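GDP-6-deoxy-D-mannose reductase (Pseudomonas aeruginosa, PDB 6X3B) probably reduces GDP-4-dehydro-6-deoxy-D-mannose to GDP-D-rhamnose with NADPH, a step in making bacterial lipopolysaccharide O-antigen. Local coordinates at residues Ser125-Tyr129 with Ala176-Asn180. Residues are numbered along the deposited sequence; the frame is centred on the assembly and turned at random.
With NDP (NADPH dihydro-nicotinamide-adenine-dinucleotide phosphate), chain E.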
ATOM      1  N   SER A 125       7.275  -8.879   2.973  1.00 17.03           N
ATOM      2  CA  SER A 125       7.761  -9.943   2.101  1.00 17.57           C
ATOM      3  C   SER A 125       8.474  -9.331   0.907  1.00 17.95           C
ATOM      4  O   SER A 125       8.043  -8.301   0.397  1.00 17.55           O
ATOM      5  CB  SER A 125       6.618 -10.827   1.597  1.00 18.80           C
ATOM      6  OG  SER A 125       7.084 -11.667   0.552  1.00 20.18           O
ATOM      7  N   GLY A 126       9.560  -9.971   0.472  1.00 21.38           N
ATOM      8  CA  GLY A 126      10.189  -9.567  -0.779  1.00 19.63           C
ATOM      9  C   GLY A 126       9.283  -9.736  -1.983  1.00 22.38           C
ATOM     10  O   GLY A 126       9.616  -9.249  -3.067  1.00 21.33           O
ATOM     11  N   ASP A 127       8.144 -10.412  -1.808  1.00 18.46           N
ATOM     12  CA  ASP A 127       7.173 -10.575  -2.881  1.00 20.12           C
ATOM     13  C   ASP A 127       6.498  -9.256  -3.245  1.00 21.72           C
ATOM     14  O   ASP A 127       5.913  -9.166  -4.324  1.00 19.44           O
ATOM     15  CB  ASP A 127       6.134 -11.646  -2.468  1.00 18.95           C
ATOM     16  CG  ASP A 127       5.316 -12.174  -3.640  1.00 25.63           C
ATOM     17  OD1 ASP A 127       5.885 -12.407  -4.737  1.00 35.47           O
ATOM     18  OD2 ASP A 127       4.094 -12.389  -3.464  1.00 25.47           O
ATOM     19  N   VAL A 128       6.581  -8.222  -2.394  1.00 19.70           N
ATOM     20  CA  VAL A 128       5.957  -6.951  -2.775  1.00 17.05           C
ATOM     21  C   VAL A 128       6.598  -6.347  -4.015  1.00 19.02           C
ATOM     22  O   VAL A 128       5.953  -5.556  -4.715  1.00 19.32           O
ATOM     23  CB  VAL A 128       5.996  -5.924  -1.626  1.00 16.69           C
ATOM     24  CG1 VAL A 128       5.228  -6.429  -0.405  1.00 19.25           C
ATOM     25  CG2 VAL A 128       7.450  -5.583  -1.273  1.00 22.05           C
ATOM     26  N   TYR A 129       7.858  -6.685  -4.315  1.00 16.61           N
ATOM     27  CA  TYR A 129       8.511  -6.004  -5.432  1.00 21.02           C
ATOM     28  C   TYR A 129       7.894  -6.375  -6.779  1.00 20.72           C
ATOM     29  O   TYR A 129       7.891  -5.543  -7.694  1.00 22.32           O
ATOM     30  CB  TYR A 129      10.013  -6.291  -5.444  1.00 20.33           C
ATOM     31  CG  TYR A 129      10.767  -5.601  -4.329  1.00 18.72           C
ATOM     32  CD1 TYR A 129      11.005  -4.227  -4.358  1.00 20.67           C
ATOM     33  CD2 TYR A 129      11.244  -6.329  -3.245  1.00 18.69           C
ATOM     34  CE1 TYR A 129      11.709  -3.598  -3.331  1.00 19.44           C
ATOM     35  CE2 TYR A 129      11.932  -5.710  -2.211  1.00 20.39           C
ATOM     36  CZ  TYR A 129      12.163  -4.351  -2.264  1.00 22.95           C
ATOM     37  OH  TYR A 129      12.838  -3.743  -1.240  1.00 20.36           O
ATOM     38  N   ALA A 176      10.574  -5.164   7.670  1.00 19.10           N
ATOM     39  CA  ALA A 176      11.480  -6.109   7.049  1.00 17.57           C
ATOM     40  C   ALA A 176      10.791  -6.736   5.848  1.00 15.84           C
ATOM     41  O   ALA A 176       9.619  -7.109   5.939  1.00 18.71           O
ATOM     42  CB  ALA A 176      11.891  -7.199   8.038  1.00 18.27           C
ATOM     43  N   ARG A 177      11.525  -6.879   4.735  1.00 17.06           N
ATOM     44  CA  ARG A 177      11.057  -7.588   3.533  1.00 16.24           C
ATOM     45  C   ARG A 177      11.911  -8.834   3.337  1.00 16.43           C
ATOM     46  O   ARG A 177      12.933  -8.794   2.637  1.00 19.73           O
ATOM     47  CB  ARG A 177      11.113  -6.699   2.283  1.00 17.88           C
ATOM     48  CG  ARG A 177      10.124  -5.534   2.327  1.00 14.84           C
ATOM     49  CD  ARG A 177      10.343  -4.533   1.184  1.00 17.43           C
ATOM     50  NE  ARG A 177       9.282  -3.536   1.165  1.00 15.91           N
ATOM     51  CZ  ARG A 177       9.301  -2.456   0.387  1.00 20.45           C
ATOM     52  NH1 ARG A 177      10.349  -2.235  -0.406  1.00 16.66           N
ATOM     53  NH2 ARG A 177       8.282  -1.602   0.404  1.00 17.63           N
ATOM     54  N   PRO A 178      11.568  -9.952   3.960  1.00 19.72           N
ATOM     55  CA  PRO A 178      12.380 -11.162   3.788  1.00 17.69           C
ATOM     56  C   PRO A 178      12.115 -11.795   2.438  1.00 19.77           C
ATOM     57  O   PRO A 178      10.987 -11.785   1.931  1.00 22.04           O
ATOM     58  CB  PRO A 178      11.899 -12.072   4.922  1.00 17.79           C
ATOM     59  CG  PRO A 178      10.446 -11.636   5.125  1.00 19.27           C
ATOM     60  CD  PRO A 178      10.463 -10.145   4.918  1.00 21.78           C
ATOM     61  N   PHE A 179      13.172 -12.352   1.855  1.00 16.04           N
ATOM     62  CA  PHE A 179      13.006 -13.091   0.613  1.00 20.16           C
ATOM     63  C   PHE A 179      12.798 -14.566   0.972  1.00 21.86           C
ATOM     64  O   PHE A 179      12.204 -14.857   2.015  1.00 24.58           O
ATOM     65  CB  PHE A 179      14.195 -12.805  -0.321  1.00 19.58           C
ATOM     66  CG  PHE A 179      14.147 -11.402  -0.944  1.00 24.94           C
ATOM     67  CD1 PHE A 179      14.077 -10.272  -0.139  1.00 19.05           C
ATOM     68  CD2 PHE A 179      14.132 -11.227  -2.323  1.00 20.33           C
ATOM     69  CE1 PHE A 179      14.027  -8.982  -0.692  1.00 20.49           C
ATOM     70  CE2 PHE A 179      14.089  -9.951  -2.887  1.00 23.40           C
ATOM     71  CZ  PHE A 179      14.027  -8.823  -2.067  1.00 20.64           C
ATOM     72  N   ASN A 180      13.190 -15.475   0.081  1.00 19.61           N
ATOM     73  CA  ASN A 180      12.912 -16.925   0.272  1.00 20.46           C
ATOM     74  C   ASN A 180      13.478 -17.463   1.593  1.00 19.68           C
ATOM     75  O   ASN A 180      14.628 -17.147   1.921  1.00 23.39           O
ATOM     76  CB  ASN A 180      13.308 -17.750  -0.952  1.00 20.34           C
ATOM     77  CG  ASN A 180      12.393 -17.487  -2.129  1.00 31.05           C
ATOM     78  OD1 ASN A 180      12.446 -16.421  -2.729  1.00 25.78           O
ATOM     79  ND2 ASN A 180      11.542 -18.446  -2.449  1.00 27.53           N
TER
HETATM   80  PA  NDP E 401       2.308 -19.220   8.683  1.00 21.80           P
HETATM   81  O1A NDP E 401       1.162 -19.188   7.730  1.00 23.53           O
HETATM   82  O2A NDP E 401       3.078 -20.489   8.830  1.00 22.50           O
HETATM   83  O5B NDP E 401       1.816 -18.730  10.126  1.00 27.13           O
HETATM   84  C5B NDP E 401       0.791 -17.711  10.209  1.00 20.47           C
HETATM   85  C4B NDP E 401       0.491 -17.433  11.661  1.00 20.02           C
HETATM   86  O4B NDP E 401      -0.518 -16.394  11.751  1.00 22.91           O
HETATM   87  C3B NDP E 401      -0.049 -18.618  12.475  1.00 22.43           C
HETATM   88  O3B NDP E 401       0.534 -18.652  13.772  1.00 22.16           O
HETATM   89  C2B NDP E 401      -1.546 -18.344  12.521  1.00 21.46           C
HETATM   90  O2B NDP E 401      -2.124 -18.910  13.695  1.00 26.18           O
HETATM   91  C1B NDP E 401      -1.554 -16.824  12.602  1.00 19.96           C
HETATM   92  N9A NDP E 401      -2.803 -16.216  12.166  1.00 21.41           N
HETATM   93  C8A NDP E 401      -3.379 -16.314  10.924  1.00 17.72           C
HETATM   94  N7A NDP E 401      -4.511 -15.665  10.825  1.00 19.45           N
HETATM   95  C5A NDP E 401      -4.697 -15.104  12.080  1.00 20.24           C
HETATM   96  C6A NDP E 401      -5.715 -14.298  12.621  1.00 22.50           C
HETATM   97  N6A NDP E 401      -6.768 -13.922  11.900  1.00 21.00           N
HETATM   98  N1A NDP E 401      -5.601 -13.907  13.912  1.00 22.93           N
HETATM   99  C2A NDP E 401      -4.526 -14.311  14.599  1.00 20.34           C
HETATM  100  N3A NDP E 401      -3.507 -15.067  14.201  1.00 21.88           N
HETATM  101  C4A NDP E 401      -3.650 -15.438  12.917  1.00 17.17           C
HETATM  102  O3  NDP E 401       3.335 -18.054   8.297  1.00 26.26           O
HETATM  103  PN  NDP E 401       4.934 -18.061   8.205  1.00 20.98           P
HETATM  104  O1N NDP E 401       5.485 -18.329   9.566  1.00 20.71           O
HETATM  105  O2N NDP E 401       5.341 -18.956   7.085  1.00 22.22           O
HETATM  106  O5D NDP E 401       5.229 -16.538   7.802  1.00 23.08           O
HETATM  107  C5D NDP E 401       5.537 -15.587   8.848  1.00 21.17           C
HETATM  108  C4D NDP E 401       5.576 -14.200   8.256  1.00 20.26           C
HETATM  109  O4D NDP E 401       6.624 -14.143   7.255  1.00 21.16           O
HETATM  110  C3D NDP E 401       4.290 -13.741   7.552  1.00 22.64           C
HETATM  111  O3D NDP E 401       4.036 -12.365   7.796  1.00 21.25           O
HETATM  112  C2D NDP E 401       4.613 -14.023   6.087  1.00 23.21           C
HETATM  113  O2D NDP E 401       3.864 -13.217   5.191  1.00 19.46           O
HETATM  114  C1D NDP E 401       6.101 -13.699   6.027  1.00 21.46           C
HETATM  115  N1N NDP E 401       6.799 -14.420   4.921  1.00 23.98           N
HETATM  116  C2N NDP E 401       7.032 -15.767   4.993  1.00 20.99           C
HETATM  117  C3N NDP E 401       7.801 -16.415   4.065  1.00 24.23           C
HETATM  118  C7N NDP E 401       7.793 -17.895   4.062  1.00 32.54           C
HETATM  119  O7N NDP E 401       8.409 -18.510   3.185  1.00 27.43           O
HETATM  120  N7N NDP E 401       7.117 -18.521   5.014  1.00 26.16           N
HETATM  121  C4N NDP E 401       8.601 -15.595   3.112  1.00 26.82           C
HETATM  122  C5N NDP E 401       8.228 -14.172   3.090  1.00 25.21           C
HETATM  123  C6N NDP E 401       7.217 -13.737   3.805  1.00 22.78           C
HETATM  124  P2B NDP E 401      -3.212 -20.045  13.325  1.00 31.55           P
HETATM  125  O1X NDP E 401      -3.741 -20.551  14.650  1.00 34.59           O
HETATM  126  O2X NDP E 401      -4.290 -19.379  12.497  1.00 43.01           O
HETATM  127  O3X NDP E 401      -2.481 -21.122  12.551  1.00 33.57           O
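The backbone N-H of G126 donates to the carbonyl O of P178, N to O 2.7 Å, a nearly straight bond (165° at the hydrogen) that approaches from above the carbonyl plane and ties the 3-10 turn 126-128 to strand 172-182. The CA of G126 then lies over one face of the F179 ring, 4.0 Å from the ring centroid, a CH-pi contact; with no side chain, glycine can sit this close. Just before it, S125 makes an ST turn: its short hydroxyl OG accepts a hydrogen bond from the backbone N of D127, while CB lies 3.7 Å from C6N of the NADPH nicotinamide. P178 CG, part of a compact apolar ring, packs against C5N. R177, extended from CG to NE, runs away from the cofactor and crosses V128 and Y129 at about right angles. Its NH1 donates in the guanidinium plane to Y129 OH at 3.0 Å, and branched V128 lays CG2 over one guanidinium face, 3.7 Å from NE. The arginine's buried charge is probably balanced by the salt bridge from NH2 to E159. Tyrosine combines a hydroxyl, also hydrogen-bonded to N246, with an apolar ring whose CE2 meets F179 CZ at 3.8 Å. In this Rossmann-type fold, the loop after strand 119-123 thus meets strand 172-182, which lies in the sheet next to 119-123 and 244-247, and helix 150-169 packs against S125, D127 and R177.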